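Local coordinates for protein pngf-ii (Elizabethkingia meningoseptica, PDB 4R4X) that probably hydrolyses the amide bond between N-linked glycans and asparagine, releasing intact sugar chains from glycoproteins, at residues I180-S183 and R184-T187; Q209-N213 and G214-L218; S261-T264 and G265-Q268; E334-P337 and Q338-K342; S443-D447 and G448-H452. All coordinates share one frame; numbering follows the deposited sequence.

Contact 1. Residues I180-S183 and R184-T187; sequences IWKS and RFIT
Arg184 meets the helix 173-182 first through its backbone. Its N donates to Trp181 O at 3.0 Å, with an N-H...O angle of 159°. This bond holds the backbone where the chain leaves the helix, and a type I beta turn from Lys182 to Phe185 overlaps it. The side chain of Arg184 then runs back beside Ile180, and the two point the same way. Arg184 CB and CG lie against Trp181 O, and Arg184 CG is also 3.5 Å from Ile180 O. At the far end Arg184 NH2 is 3.9 Å from Ile180 CG2. Ile180 O itself takes a hydrogen bond of 2.7 Å from Ser183 OG.

Phe185 comes next. Its CG sits between the backbone N and the carbonyl carbon, chi1 64°, which carries the ring back toward the turn. There Phe185 CE1 lies over one face of the Trp181 indole, 3.6 Å from Trp181 NE1. The two ring planes are inclined at 56°. Lys182 O lies over one face of the Phe185 ring, off toward the rim.

Past Ile186, Thr187 is linked back by a water. Thr187 OG1 is 2.8 Å from water 1, which is also 2.8 Å from Lys182 O and bridges the two.

On the helix side, Pro47 lies against Ile180, Ser183 and Arg184. On the strand side, Phe185 stacks on His367 and Ile186 pairs with Ile366 of strand 358-367. The turn therefore joins the helix 173-182 to the outer strand 186-196 of a four-stranded antiparallel sheet.

Contact 2. Residues Q209-N213 and G214-L218; sequences QRFGN and GTIIL
Phe211 O is gripped by two backbone donors where this hairpin turns. Gly214 N and Ile216 N are each 3.1 Å from Phe211 O, and they reach it from opposite faces of the carbonyl plane. Gly212 O is also held twice, by Thr215 N and by Thr215 OG1, the hydroxyl at 2.8 Å. Both come from the same face of its plane. A chi1 of 59° turns the Thr215 hydroxyl to Gly212 O.

Thr215 and Ile216 both face Phe211, a classic beta bulge. Beyond it the strands pair regularly. Phe211 N donates to Ile216 O at 2.9 Å. Gln209 and Leu218 exchange two bonds. Between these pairs, Arg210 CA approaches Ile216 O at 3.2 Å in a CA-H...O contact.

One face of the hairpin is largely apolar. Phe211 CB touches Ile216 CD1, and Phe211 CE2 meets Leu218 CD2 at 4.1 Å as the two side chains pass at a slant. Leu266 packs on this face. Arg210 and Ile217 occupy the other face. There Arg210 forms salt bridges with Asp205 and Glu194, and its NH2 also bonds to Lys203 O.

Gly212, Asn213 and Gly214 all have positive phi. The chemistry thus implies a tight turn built on these three residues and two doubly gripped carbonyls, with apolar packing mainly beside Phe211 and an ion-paired arginine on the face of Arg210.

Contact 3. Residues S261-T264 and G265-Q268; sequences SYYT and GLTQ
Thr267 lays its methyl over the ring of Tyr263, one turn back along the helix 262-268. Thr267 CG2 is 3.5 Å from the centroid of the Tyr263 ring and 17° off the ring normal, a CH-pi contact. The nearest side-chain atoms are Thr267 CG2 and Tyr263 CZ, 3.4 Å apart. The two side chains cross at about a right angle. Two torsions make this possible. Tyr263 has CG opposite its backbone N, chi1 -169°. Thr267 has OG1 between N and the carbonyl carbon, chi1 57°, which leaves CG2 beside the N and over the ring. The same rotation brings Thr267 OG1 2.9 Å from Tyr263 O, but its proton could also go to Gln268 OE1.

Leu266 CD1 sits near the plane of the Tyr263 ring, at its edge. Leu266 CD1 also meets Tyr262 CD2 at 4.2 Å. Gln268 bends at its second torsion, and its CG lies 4.2 Å from Thr264 CG2. Backbone bonds run from Leu266, Thr267 and Gln268 N to the carbonyls four residues before. The bond from Thr267 N to Tyr263 O measures 2.8 Å.

At the start of the helix, Ser261 N donates almost straight to Thr264 OG1, at 3.1 Å. Ser261 OG accepts a weak bond from Tyr263 N. The tyrosine hydroxyls have partners outside the helix: Tyr262 OH bonds to Gln394, and Tyr263 OH to Gln209. Ser261 is the N-cap, and it forms a capping box with Thr264. This is a short alpha helix with a capped first turn, set against a beta sheet.

Contact 4. Residues E334-P337 and Q338-K342; sequences ELRP and QLSGK
Arg336 O receives two backbone donors at the end of the short helix 336-339. Ser340 N approaches Arg336 O nearly in line with the carbonyl, at 2.8 Å. Leu339 N comes from above the carbonyl plane, 64° out of it, at 3.0 Å from Arg336 O. One residue earlier, Leu335 O accepts from Gln338 N at 2.9 Å, and more weakly from Leu339 N. The carbonyls thus serve donors three and four residues on, in a mix of 3-10 and alpha bonding.

The side chains follow this turn. Leu339 lies against Leu335, with CD1 4.3 Å from Leu335 CB and CG 3.6 Å from Leu335 O. Ser340 CB touches Arg336 O. Lys342 folds back over the helix end, and a bend at its last torsion, chi4 91°, brings NZ to Gln338 O in a weak bond of 3.4 Å. Pro337 O is 3.6 Å from Lys342 NZ.

Further out, Ile226 fixes two polar ends. Its backbone O takes a bond from Arg336 NH1, and its N gives one to Ser340 OG. Leu335 packs on Ile297 and Leu299, and Leu339 on Ile253.

Ser340 is the first residue to leave helical angles. A type II beta turn from Leu339 to Lys342 follows, with Gly341 at positive phi. The arrangement is a single helical turn, entered through a 3-10 segment and left by a beta turn, linking strand 326-331 of one sheet to strand 343-350 of another.

Contact 5. Residues S443-D447 and G448-H452; sequences SIYLD and GKLAH
Ile444 O accepts two backbone donors from the opposite strand, Ala451 N at 2.8 Å and His452 N at 3.3 Å. Both lie in its carbonyl plane. Ile444 N donates to His452 O at 2.8 Å, nearly straight, with an angle of 171°. Since Ala451 and His452 both face Ile444, this is a classic beta bulge. Nearer the turn, Leu446 and Lys449 exchange two bonds and close a type I' turn. Asp447 and Gly448 fill its corners with positive phi.

Leu450 has CG opposite its backbone N, chi1 180°, and CD1 rises over one face of the Tyr445 ring. Leu450 CD1 lies 4.2 Å from the centroid of the Tyr445 ring, a CH-pi contact. Leu450 CD1 also touches Ser443 CB at 3.9 Å. Gly448 O lies at the ring's edge, 4.1 Å from Tyr445 CD2. Leu446 CB meets Ala451 CB, on the side of Leu446.

Strand 442-446 pairs on its other side with strand 507-514, and Asp447 bonds to His509 and Thr510 there. Ile444 packs on strands 416-428 and 493-504. Strand 449-454 forms an edge of this four-stranded antiparallel sheet.

Overall arrangement
Contacts 2 and 3 touch each other, with centres 12 Å apart. Gln209 NE2 is 2.7 Å from Tyr263 OH, a probable hydrogen bond, and Leu218 CD2 packs on Tyr263 CE1 at 3.7 Å. The helix of contact 3 thus lies against the hairpin of contact 2. Contact 4 belongs to the same N-terminal PNGase F region, and the nearest atoms of contacts 3 and 4 are about 9 Å apart. Contact 1 joins helix 173-182 to strand 186-196, and its centre is about 20 Å from that of contact 4. Contact 5 lies in the C-terminal PNGase F region, about 43 Å from contact 1 between centres. None of the five includes a zinc-binding residue.

Contact 1. Residues I180-S183 and R184-T187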
loop_
_atom_site.group_PDB
_atom_site.type_symbol
_atom_site.label_atom_id
_atom_site.label_comp_id
_atom_site.label_asym_id
_atom_site.label_seq_id
_atom_site.Cartn_x
_atom_site.Cartn_y
_atom_site.Cartn_z
ATOM N N ILE A 180 8.048 5.867 -13.630
ATOM C CA ILE A 180 6.997 5.192 -14.409
ATOM C C ILE A 180 6.052 4.431 -13.458
ATOM O O ILE A 180 4.808 4.562 -13.548
ATOM C CB ILE A 180 7.572 4.197 -15.443
ATOM C CG1 ILE A 180 8.316 4.930 -16.562
ATOM C CG2 ILE A 180 6.459 3.340 -16.071
ATOM C CD1 ILE A 180 9.065 4.004 -17.492
ATOM N N TRP A 181 6.634 3.645 -12.547
ATOM C CA TRP A 181 5.845 2.871 -11.569
ATOM C C TRP A 181 4.916 3.758 -10.748
ATOM O O TRP A 181 3.687 3.514 -10.695
ATOM C CB TRP A 181 6.753 2.036 -10.667
ATOM C CG TRP A 181 6.070 1.431 -9.482
ATOM C CD1 TRP A 181 4.976 0.604 -9.486
ATOM C CD2 TRP A 181 6.427 1.615 -8.115
ATOM N NE1 TRP A 181 4.648 0.236 -8.194
ATOM C CE2 TRP A 181 5.514 0.857 -7.332
ATOM C CE3 TRP A 181 7.438 2.324 -7.471
ATOM C CZ2 TRP A 181 5.586 0.807 -5.953
ATOM C CZ3 TRP A 181 7.509 2.291 -6.109
ATOM C CH2 TRP A 181 6.580 1.534 -5.346
ATOM N N LYS A 182 5.469 4.824 -10.179
ATOM C CA LYS A 182 4.687 5.722 -9.325
ATOM C C LYS A 182 3.596 6.481 -10.088
ATOM O O LYS A 182 2.612 6.904 -9.489
ATOM C CB LYS A 182 5.592 6.699 -8.565
ATOM C CG LYS A 182 6.268 6.036 -7.381
ATOM C CD LYS A 182 7.414 6.839 -6.824
ATOM C CE LYS A 182 8.079 6.102 -5.662
ATOM N NZ LYS A 182 9.379 6.753 -5.353
ATOM N N SER A 183 3.745 6.632 -11.401
ATOM C CA SER A 183 2.739 7.309 -12.210
ATOM C C SER A 183 1.465 6.457 -12.416
ATOM O O SER A 183 0.429 6.958 -12.870
ATOM C CB SER A 183 3.331 7.703 -13.580
ATOM O OG SER A 183 3.381 6.602 -14.473
ATOM N N ARG A 184 1.542 5.178 -12.062
ATOM C CA ARG A 184 0.424 4.269 -12.283
ATOM C C ARG A 184 -0.629 4.339 -11.175
ATOM O O ARG A 184 -1.691 3.742 -11.295
ATOM C CB ARG A 184 0.939 2.842 -12.409
ATOM C CG ARG A 184 1.929 2.631 -13.522
ATOM C CD ARG A 184 2.283 1.167 -13.679
ATOM N NE ARG A 184 3.212 0.929 -14.791
ATOM C CZ ARG A 184 2.877 0.770 -16.069
ATOM N NH1 ARG A 184 1.616 0.840 -16.473
ATOM N NH2 ARG A 184 3.823 0.553 -16.961
ATOM N N PHE A 185 -0.324 5.008 -10.075
ATOM C CA PHE A 185 -1.249 5.036 -8.954
ATOM C C PHE A 185 -1.066 6.316 -8.194
ATOM O O PHE A 185 -0.171 7.102 -8.508
ATOM C CB PHE A 185 -1.072 3.809 -8.045
ATOM C CG PHE A 185 0.272 3.725 -7.373
ATOM C CD1 PHE A 185 1.379 3.215 -8.046
ATOM C CD2 PHE A 185 0.435 4.166 -6.067
ATOM C CE1 PHE A 185 2.619 3.132 -7.408
ATOM C CE2 PHE A 185 1.674 4.087 -5.437
ATOM C CZ PHE A 185 2.758 3.571 -6.112
ATOM N N ILE A 186 -1.903 6.525 -7.184
ATOM C CA ILE A 186 -1.867 7.747 -6.398
ATOM C C ILE A 186 -1.265 7.491 -5.026
ATOM O O ILE A 186 -1.743 6.620 -4.294
ATOM C CB ILE A 186 -3.278 8.296 -6.211
ATOM C CG1 ILE A 186 -3.870 8.665 -7.577
ATOM C CG2 ILE A 186 -3.278 9.496 -5.283
ATOM C CD1 ILE A 186 -5.368 8.848 -7.567
ATOM N N THR A 187 -0.264 8.289 -4.666
ATOM C CA THR A 187 0.324 8.253 -3.324
ATOM C C THR A 187 -0.133 9.493 -2.599
ATOM O O THR A 187 -0.058 10.599 -3.151
ATOM C CB THR A 187 1.863 8.200 -3.380
ATOM O OG1 THR A 187 2.241 6.989 -4.016
ATOM C CG2 THR A 187 2.479 8.213 -1.988
HETATM O O HOH W 1 2.406 7.504 -6.767
#

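Contact 2. Residues Q209-N213 and G214-L218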
loop_
_atom_site.group_PDB
_atom_site.type_symbol
_atom_site.label_atom_id
_atom_site.label_comp_id
_atom_site.label_asym_id
_atom_site.label_seq_id
_atom_site.Cartn_x
_atom_site.Cartn_y
_atom_site.Cartn_z
ATOM N N GLN A 209 0.122 18.401 14.291
ATOM C CA GLN A 209 -0.291 18.529 15.675
ATOM C C GLN A 209 0.230 17.342 16.474
ATOM O O GLN A 209 0.249 16.193 15.979
ATOM C CB GLN A 209 -1.804 18.619 15.764
ATOM C CG GLN A 209 -2.371 19.778 14.947
ATOM C CD GLN A 209 -3.878 19.701 14.801
ATOM O OE1 GLN A 209 -4.410 19.576 13.702
ATOM N NE2 GLN A 209 -4.558 19.794 15.891
ATOM N N ARG A 210 0.632 17.605 17.710
ATOM C CA ARG A 210 1.196 16.560 18.565
ATOM C C ARG A 210 0.483 16.532 19.895
ATOM O O ARG A 210 0.302 17.560 20.535
ATOM C CB ARG A 210 2.687 16.789 18.796
ATOM C CG ARG A 210 3.484 16.964 17.517
ATOM C CD ARG A 210 4.998 16.895 17.750
ATOM N NE ARG A 210 5.676 16.794 16.455
ATOM C CZ ARG A 210 5.818 17.796 15.591
ATOM N NH1 ARG A 210 6.402 17.574 14.420
ATOM N NH2 ARG A 210 5.368 19.028 15.873
ATOM N N PHE A 211 0.071 15.353 20.317
ATOM C CA PHE A 211 -0.651 15.216 21.575
ATOM C C PHE A 211 0.011 14.100 22.380
ATOM O O PHE A 211 0.941 13.442 21.898
ATOM C CB PHE A 211 -2.118 14.876 21.318
ATOM C CG PHE A 211 -2.842 15.864 20.440
ATOM C CD1 PHE A 211 -3.458 16.999 20.991
ATOM C CD2 PHE A 211 -2.895 15.679 19.069
ATOM C CE1 PHE A 211 -4.125 17.898 20.173
ATOM C CE2 PHE A 211 -3.551 16.570 18.254
ATOM C CZ PHE A 211 -4.158 17.689 18.802
ATOM N N GLY A 212 -0.442 13.898 23.615
ATOM C CA GLY A 212 0.066 12.820 24.452
ATOM C C GLY A 212 1.556 12.957 24.718
ATOM O O GLY A 212 2.275 11.959 24.776
ATOM N N ASN A 213 2.013 14.201 24.858
ATOM C CA ASN A 213 3.400 14.492 25.174
ATOM C C ASN A 213 4.360 13.954 24.107
ATOM O O ASN A 213 5.496 13.625 24.414
ATOM C CB ASN A 213 3.735 13.911 26.556
ATOM C CG ASN A 213 4.527 14.869 27.426
ATOM O OD1 ASN A 213 4.200 16.038 27.515
ATOM N ND2 ASN A 213 5.567 14.368 28.086
ATOM N N GLY A 214 3.885 13.884 22.859
ATOM C CA GLY A 214 4.668 13.445 21.704
ATOM C C GLY A 214 4.303 12.055 21.156
ATOM O O GLY A 214 4.811 11.649 20.111
ATOM N N THR A 215 3.453 11.322 21.862
ATOM C CA THR A 215 3.123 9.948 21.470
ATOM C C THR A 215 2.079 9.856 20.353
ATOM O O THR A 215 1.871 8.786 19.779
ATOM C CB THR A 215 2.647 9.137 22.678
ATOM O OG1 THR A 215 1.495 9.754 23.259
ATOM C CG2 THR A 215 3.744 9.018 23.708
ATOM N N ILE A 216 1.445 10.981 20.038
ATOM C CA ILE A 216 0.430 11.058 18.976
ATOM C C ILE A 216 0.785 12.202 18.034
ATOM O O ILE A 216 0.997 13.332 18.490
ATOM C CB ILE A 216 -0.958 11.345 19.557
ATOM C CG1 ILE A 216 -1.325 10.335 20.655
ATOM C CG2 ILE A 216 -2.011 11.341 18.463
ATOM C CD1 ILE A 216 -2.414 10.836 21.597
ATOM N N ILE A 217 0.903 11.895 16.747
ATOM C CA ILE A 217 1.064 12.911 15.715
ATOM C C ILE A 217 -0.134 12.871 14.752
ATOM O O ILE A 217 -0.596 11.786 14.351
ATOM C CB ILE A 217 2.405 12.781 14.947
ATOM C CG1 ILE A 217 2.548 11.415 14.274
ATOM C CG2 ILE A 217 3.580 13.004 15.901
ATOM C CD1 ILE A 217 3.870 11.218 13.561
ATOM N N LEU A 218 -0.599 14.046 14.339
ATOM C CA LEU A 218 -1.865 14.157 13.599
ATOM C C LEU A 218 -1.777 15.244 12.533
ATOM O O LEU A 218 -1.180 16.278 12.773
ATOM C CB LEU A 218 -2.974 14.532 14.582
ATOM C CG LEU A 218 -4.402 14.394 14.060
ATOM C CD1 LEU A 218 -4.781 12.934 14.044
ATOM C CD2 LEU A 218 -5.420 15.135 14.921
#

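Contact 3. Residues S261-T264 and G265-Q268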
loop_
_atom_site.group_PDB
_atom_site.type_symbol
_atom_site.label_atom_id
_atom_site.label_comp_id
_atom_site.label_asym_id
_atom_site.label_seq_id
_atom_site.Cartn_x
_atom_site.Cartn_y
_atom_site.Cartn_z
ATOM N N SER A 261 -16.089 14.308 18.554
ATOM C CA SER A 261 -15.211 13.300 17.977
ATOM C C SER A 261 -14.029 13.081 18.904
ATOM O O SER A 261 -13.827 13.799 19.874
ATOM C CB SER A 261 -14.659 13.753 16.616
ATOM O OG SER A 261 -13.646 14.724 16.800
ATOM N N TYR A 262 -13.192 12.118 18.558
ATOM C CA TYR A 262 -11.992 11.905 19.335
ATOM C C TYR A 262 -11.094 13.141 19.316
ATOM O O TYR A 262 -10.332 13.362 20.268
ATOM C CB TYR A 262 -11.263 10.685 18.798
ATOM C CG TYR A 262 -10.328 10.000 19.758
ATOM C CD1 TYR A 262 -10.800 9.309 20.858
ATOM C CD2 TYR A 262 -8.978 9.970 19.508
ATOM C CE1 TYR A 262 -9.926 8.638 21.713
ATOM C CE2 TYR A 262 -8.095 9.318 20.346
ATOM C CZ TYR A 262 -8.573 8.634 21.441
ATOM O OH TYR A 262 -7.689 7.962 22.255
ATOM N N TYR A 263 -11.188 13.949 18.252
ATOM C CA TYR A 263 -10.445 15.225 18.146
ATOM C C TYR A 263 -10.836 16.238 19.227
ATOM O O TYR A 263 -9.997 16.991 19.714
ATOM C CB TYR A 263 -10.619 15.847 16.748
ATOM C CG TYR A 263 -9.708 17.019 16.418
ATOM C CD1 TYR A 263 -8.327 16.870 16.416
ATOM C CD2 TYR A 263 -10.234 18.266 16.048
ATOM C CE1 TYR A 263 -7.490 17.925 16.092
ATOM C CE2 TYR A 263 -9.398 19.318 15.682
ATOM C CZ TYR A 263 -8.035 19.140 15.712
ATOM O OH TYR A 263 -7.168 20.156 15.389
ATOM N N THR A 264 -12.093 16.235 19.620
ATOM C CA THR A 264 -12.534 17.044 20.765
ATOM C C THR A 264 -11.755 16.649 22.029
ATOM O O THR A 264 -11.269 17.508 22.757
ATOM C CB THR A 264 -14.032 16.857 21.038
ATOM O OG1 THR A 264 -14.727 16.743 19.789
ATOM C CG2 THR A 264 -14.569 18.046 21.832
ATOM N N GLY A 265 -11.621 15.344 22.259
ATOM C CA GLY A 265 -10.799 14.837 23.345
ATOM C C GLY A 265 -9.342 15.258 23.234
ATOM O O GLY A 265 -8.740 15.703 24.213
ATOM N N LEU A 266 -8.762 15.121 22.053
ATOM C CA LEU A 266 -7.361 15.486 21.873
ATOM C C LEU A 266 -7.116 16.985 22.068
ATOM O O LEU A 266 -6.115 17.372 22.679
ATOM C CB LEU A 266 -6.862 15.057 20.501
ATOM C CG LEU A 266 -6.786 13.559 20.181
ATOM C CD1 LEU A 266 -6.621 13.386 18.692
ATOM C CD2 LEU A 266 -5.617 12.896 20.893
ATOM N N THR A 267 -8.005 17.832 21.556
ATOM C CA THR A 267 -7.741 19.274 21.586
ATOM C C THR A 267 -8.148 19.929 22.902
ATOM O O THR A 267 -7.471 20.862 23.374
ATOM C CB THR A 267 -8.451 20.021 20.440
ATOM O OG1 THR A 267 -9.839 19.767 20.520
ATOM C CG2 THR A 267 -7.933 19.586 19.096
ATOM N N GLN A 268 -9.260 19.473 23.471
ATOM C CA GLN A 268 -9.793 20.038 24.724
ATOM C C GLN A 268 -9.352 19.268 25.958
ATOM O O GLN A 268 -9.216 19.841 27.041
ATOM C CB GLN A 268 -11.327 20.043 24.735
ATOM C CG GLN A 268 -11.971 20.793 23.593
ATOM C CD GLN A 268 -11.306 22.121 23.328
ATOM O OE1 GLN A 268 -10.788 22.348 22.231
ATOM N NE2 GLN A 268 -11.279 22.998 24.343
#

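Contact 4. Residues E334-P337 and Q338-K342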
loop_
_atom_site.group_PDB
_atom_site.type_symbol
_atom_site.label_atom_id
_atom_site.label_comp_id
_atom_site.label_asym_id
_atom_site.label_seq_id
_atom_site.Cartn_x
_atom_site.Cartn_y
_atom_site.Cartn_z
ATOM N N GLU A 334 -12.016 -1.617 2.229
ATOM C CA GLU A 334 -13.338 -1.531 2.857
ATOM C C GLU A 334 -13.667 -0.198 3.588
ATOM O O GLU A 334 -14.837 0.063 3.902
ATOM C CB GLU A 334 -13.570 -2.746 3.810
ATOM C CG GLU A 334 -12.969 -2.645 5.210
ATOM C CD GLU A 334 -11.486 -3.002 5.304
ATOM O OE1 GLU A 334 -10.784 -3.008 4.274
ATOM O OE2 GLU A 334 -11.014 -3.273 6.428
ATOM N N LEU A 335 -12.665 0.628 3.878
ATOM C CA LEU A 335 -12.917 1.926 4.517
ATOM C C LEU A 335 -13.067 3.078 3.517
ATOM O O LEU A 335 -13.192 4.250 3.911
ATOM C CB LEU A 335 -11.802 2.245 5.532
ATOM C CG LEU A 335 -11.635 1.215 6.654
ATOM C CD1 LEU A 335 -10.434 1.534 7.529
ATOM C CD2 LEU A 335 -12.922 1.146 7.472
ATOM N N ARG A 336 -13.061 2.730 2.237
ATOM C CA ARG A 336 -13.258 3.683 1.154
ATOM C C ARG A 336 -14.411 4.691 1.416
ATOM O O ARG A 336 -14.210 5.879 1.265
ATOM C CB ARG A 336 -13.462 2.943 -0.178
ATOM C CG ARG A 336 -13.557 3.875 -1.388
ATOM C CD ARG A 336 -14.058 3.171 -2.644
ATOM N NE ARG A 336 -15.436 2.732 -2.445
ATOM C CZ ARG A 336 -16.488 3.549 -2.459
ATOM N NH1 ARG A 336 -16.357 4.850 -2.718
ATOM N NH2 ARG A 336 -17.683 3.044 -2.232
ATOM N N PRO A 337 -15.596 4.217 1.851
ATOM C CA PRO A 337 -16.706 5.156 2.097
ATOM C C PRO A 337 -16.417 6.221 3.161
ATOM O O PRO A 337 -16.983 7.299 3.095
ATOM C CB PRO A 337 -17.854 4.249 2.543
ATOM C CG PRO A 337 -17.519 2.919 1.938
ATOM C CD PRO A 337 -16.014 2.822 2.050
ATOM N N GLN A 338 -15.549 5.923 4.122
ATOM C CA GLN A 338 -15.185 6.868 5.155
ATOM C C GLN A 338 -14.062 7.800 4.683
ATOM O O GLN A 338 -13.906 8.878 5.228
ATOM C CB GLN A 338 -14.783 6.101 6.429
ATOM C CG GLN A 338 -14.456 6.930 7.662
ATOM C CD GLN A 338 -15.659 7.662 8.242
ATOM O OE1 GLN A 338 -15.566 8.831 8.635
ATOM N NE2 GLN A 338 -16.789 6.984 8.291
ATOM N N LEU A 339 -13.292 7.389 3.674
ATOM C CA LEU A 339 -12.127 8.175 3.197
ATOM C C LEU A 339 -12.390 9.023 1.969
ATOM O O LEU A 339 -11.818 10.102 1.831
ATOM C CB LEU A 339 -10.967 7.239 2.879
ATOM C CG LEU A 339 -10.382 6.431 4.039
ATOM C CD1 LEU A 339 -9.569 5.271 3.472
ATOM C CD2 LEU A 339 -9.529 7.311 4.923
ATOM N N SER A 340 -13.235 8.533 1.065
ATOM C CA SER A 340 -13.367 9.109 -0.272
ATOM C C SER A 340 -13.780 10.581 -0.217
ATOM O O SER A 340 -14.748 10.942 0.466
ATOM C CB SER A 340 -14.397 8.320 -1.096
ATOM O OG SER A 340 -14.395 8.757 -2.436
ATOM N N GLY A 341 -13.014 11.419 -0.910
ATOM C CA GLY A 341 -13.384 12.812 -1.153
ATOM C C GLY A 341 -13.475 13.684 0.090
ATOM O O GLY A 341 -14.219 14.655 0.097
ATOM N N LYS A 342 -12.758 13.325 1.147
ATOM C CA LYS A 342 -12.820 14.045 2.406
ATOM C C LYS A 342 -11.471 14.608 2.758
ATOM O O LYS A 342 -10.430 14.034 2.420
ATOM C CB LYS A 342 -13.200 13.123 3.553
ATOM C CG LYS A 342 -14.611 12.590 3.514
ATOM C CD LYS A 342 -15.035 12.182 4.905
ATOM C CE LYS A 342 -16.532 11.964 4.973
ATOM N NZ LYS A 342 -16.864 10.554 4.689
#

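Contact 5. Residues S443-D447 and G448-H452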
loop_
_atom_site.group_PDB
_atom_site.type_symbol
_atom_site.label_atom_id
_atom_site.label_comp_id
_atom_site.label_asym_id
_atom_site.label_seq_id
_atom_site.Cartn_x
_atom_site.Cartn_y
_atom_site.Cartn_z
ATOM N N SER A 443 -16.204 -13.065 22.605
ATOM C CA SER A 443 -17.571 -13.374 22.173
ATOM C C SER A 443 -18.274 -12.096 21.702
ATOM O O SER A 443 -18.315 -11.109 22.405
ATOM C CB SER A 443 -18.353 -13.996 23.322
ATOM O OG SER A 443 -17.814 -15.265 23.668
ATOM N N ILE A 444 -18.819 -12.136 20.496
ATOM C CA ILE A 444 -19.515 -11.001 19.895
ATOM C C ILE A 444 -21.018 -11.331 19.799
ATOM O O ILE A 444 -21.411 -12.364 19.239
ATOM C CB ILE A 444 -18.954 -10.684 18.496
ATOM C CG1 ILE A 444 -17.509 -10.139 18.571
ATOM C CG2 ILE A 444 -19.803 -9.631 17.792
ATOM C CD1 ILE A 444 -16.491 -11.165 18.982
ATOM N N TYR A 445 -21.842 -10.438 20.336
ATOM C CA TYR A 445 -23.289 -10.574 20.313
ATOM C C TYR A 445 -23.921 -9.501 19.423
ATOM O O TYR A 445 -23.452 -8.348 19.384
ATOM C CB TYR A 445 -23.825 -10.420 21.735
ATOM C CG TYR A 445 -23.358 -11.468 22.713
ATOM C CD1 TYR A 445 -22.064 -11.461 23.207
ATOM C CD2 TYR A 445 -24.231 -12.452 23.179
ATOM C CE1 TYR A 445 -21.644 -12.416 24.112
ATOM C CE2 TYR A 445 -23.819 -13.391 24.104
ATOM C CZ TYR A 445 -22.515 -13.369 24.551
ATOM O OH TYR A 445 -22.085 -14.315 25.449
ATOM N N LEU A 446 -24.976 -9.879 18.710
ATOM C CA LEU A 446 -25.783 -8.964 17.906
ATOM C C LEU A 446 -27.225 -9.060 18.441
ATOM O O LEU A 446 -27.790 -10.134 18.466
ATOM C CB LEU A 446 -25.768 -9.391 16.439
ATOM C CG LEU A 446 -26.726 -8.641 15.511
ATOM C CD1 LEU A 446 -26.336 -7.183 15.403
ATOM C CD2 LEU A 446 -26.791 -9.319 14.153
ATOM N N ASP A 447 -27.764 -7.940 18.906
ATOM C CA ASP A 447 -29.121 -7.883 19.428
ATOM C C ASP A 447 -29.350 -8.934 20.482
ATOM O O ASP A 447 -30.371 -9.620 20.466
ATOM C CB ASP A 447 -30.121 -7.995 18.286
ATOM C CG ASP A 447 -30.015 -6.829 17.331
ATOM O OD1 ASP A 447 -29.818 -5.718 17.847
ATOM O OD2 ASP A 447 -30.118 -7.001 16.093
ATOM N N GLY A 448 -28.381 -9.046 21.389
ATOM C CA GLY A 448 -28.468 -9.950 22.519
ATOM C C GLY A 448 -28.240 -11.424 22.218
ATOM O O GLY A 448 -28.355 -12.239 23.120
ATOM N N LYS A 449 -27.944 -11.781 20.973
ATOM C CA LYS A 449 -27.662 -13.173 20.623
ATOM C C LYS A 449 -26.203 -13.350 20.180
ATOM O O LYS A 449 -25.683 -12.538 19.412
ATOM C CB LYS A 449 -28.585 -13.622 19.490
ATOM C CG LYS A 449 -28.299 -15.026 18.991
ATOM C CD LYS A 449 -29.369 -15.514 18.022
ATOM C CE LYS A 449 -29.118 -16.975 17.696
ATOM N NZ LYS A 449 -29.485 -17.275 16.286
ATOM N N LEU A 450 -25.579 -14.445 20.618
ATOM C CA LEU A 450 -24.182 -14.731 20.259
ATOM C C LEU A 450 -24.087 -14.900 18.773
ATOM O O LEU A 450 -24.799 -15.733 18.200
ATOM C CB LEU A 450 -23.712 -16.023 20.940
ATOM C CG LEU A 450 -22.278 -16.473 20.661
ATOM C CD1 LEU A 450 -21.289 -15.451 21.177
ATOM C CD2 LEU A 450 -22.030 -17.834 21.297
ATOM N N ALA A 451 -23.238 -14.103 18.137
ATOM C CA ALA A 451 -23.044 -14.190 16.710
ATOM C C ALA A 451 -21.721 -14.907 16.325
ATOM O O ALA A 451 -21.675 -15.587 15.299
ATOM C CB ALA A 451 -23.113 -12.803 16.094
ATOM N N HIS A 452 -20.682 -14.771 17.151
ATOM C CA HIS A 452 -19.365 -15.290 16.833
ATOM C C HIS A 452 -18.499 -15.337 18.099
ATOM O O HIS A 452 -18.434 -14.354 18.869
ATOM C CB HIS A 452 -18.715 -14.371 15.792
ATOM C CG HIS A 452 -17.428 -14.873 15.260
ATOM N ND1 HIS A 452 -17.349 -15.934 14.388
ATOM C CD2 HIS A 452 -16.151 -14.467 15.474
ATOM C CE1 HIS A 452 -16.077 -16.169 14.098
ATOM N NE2 HIS A 452 -15.334 -15.291 14.741
#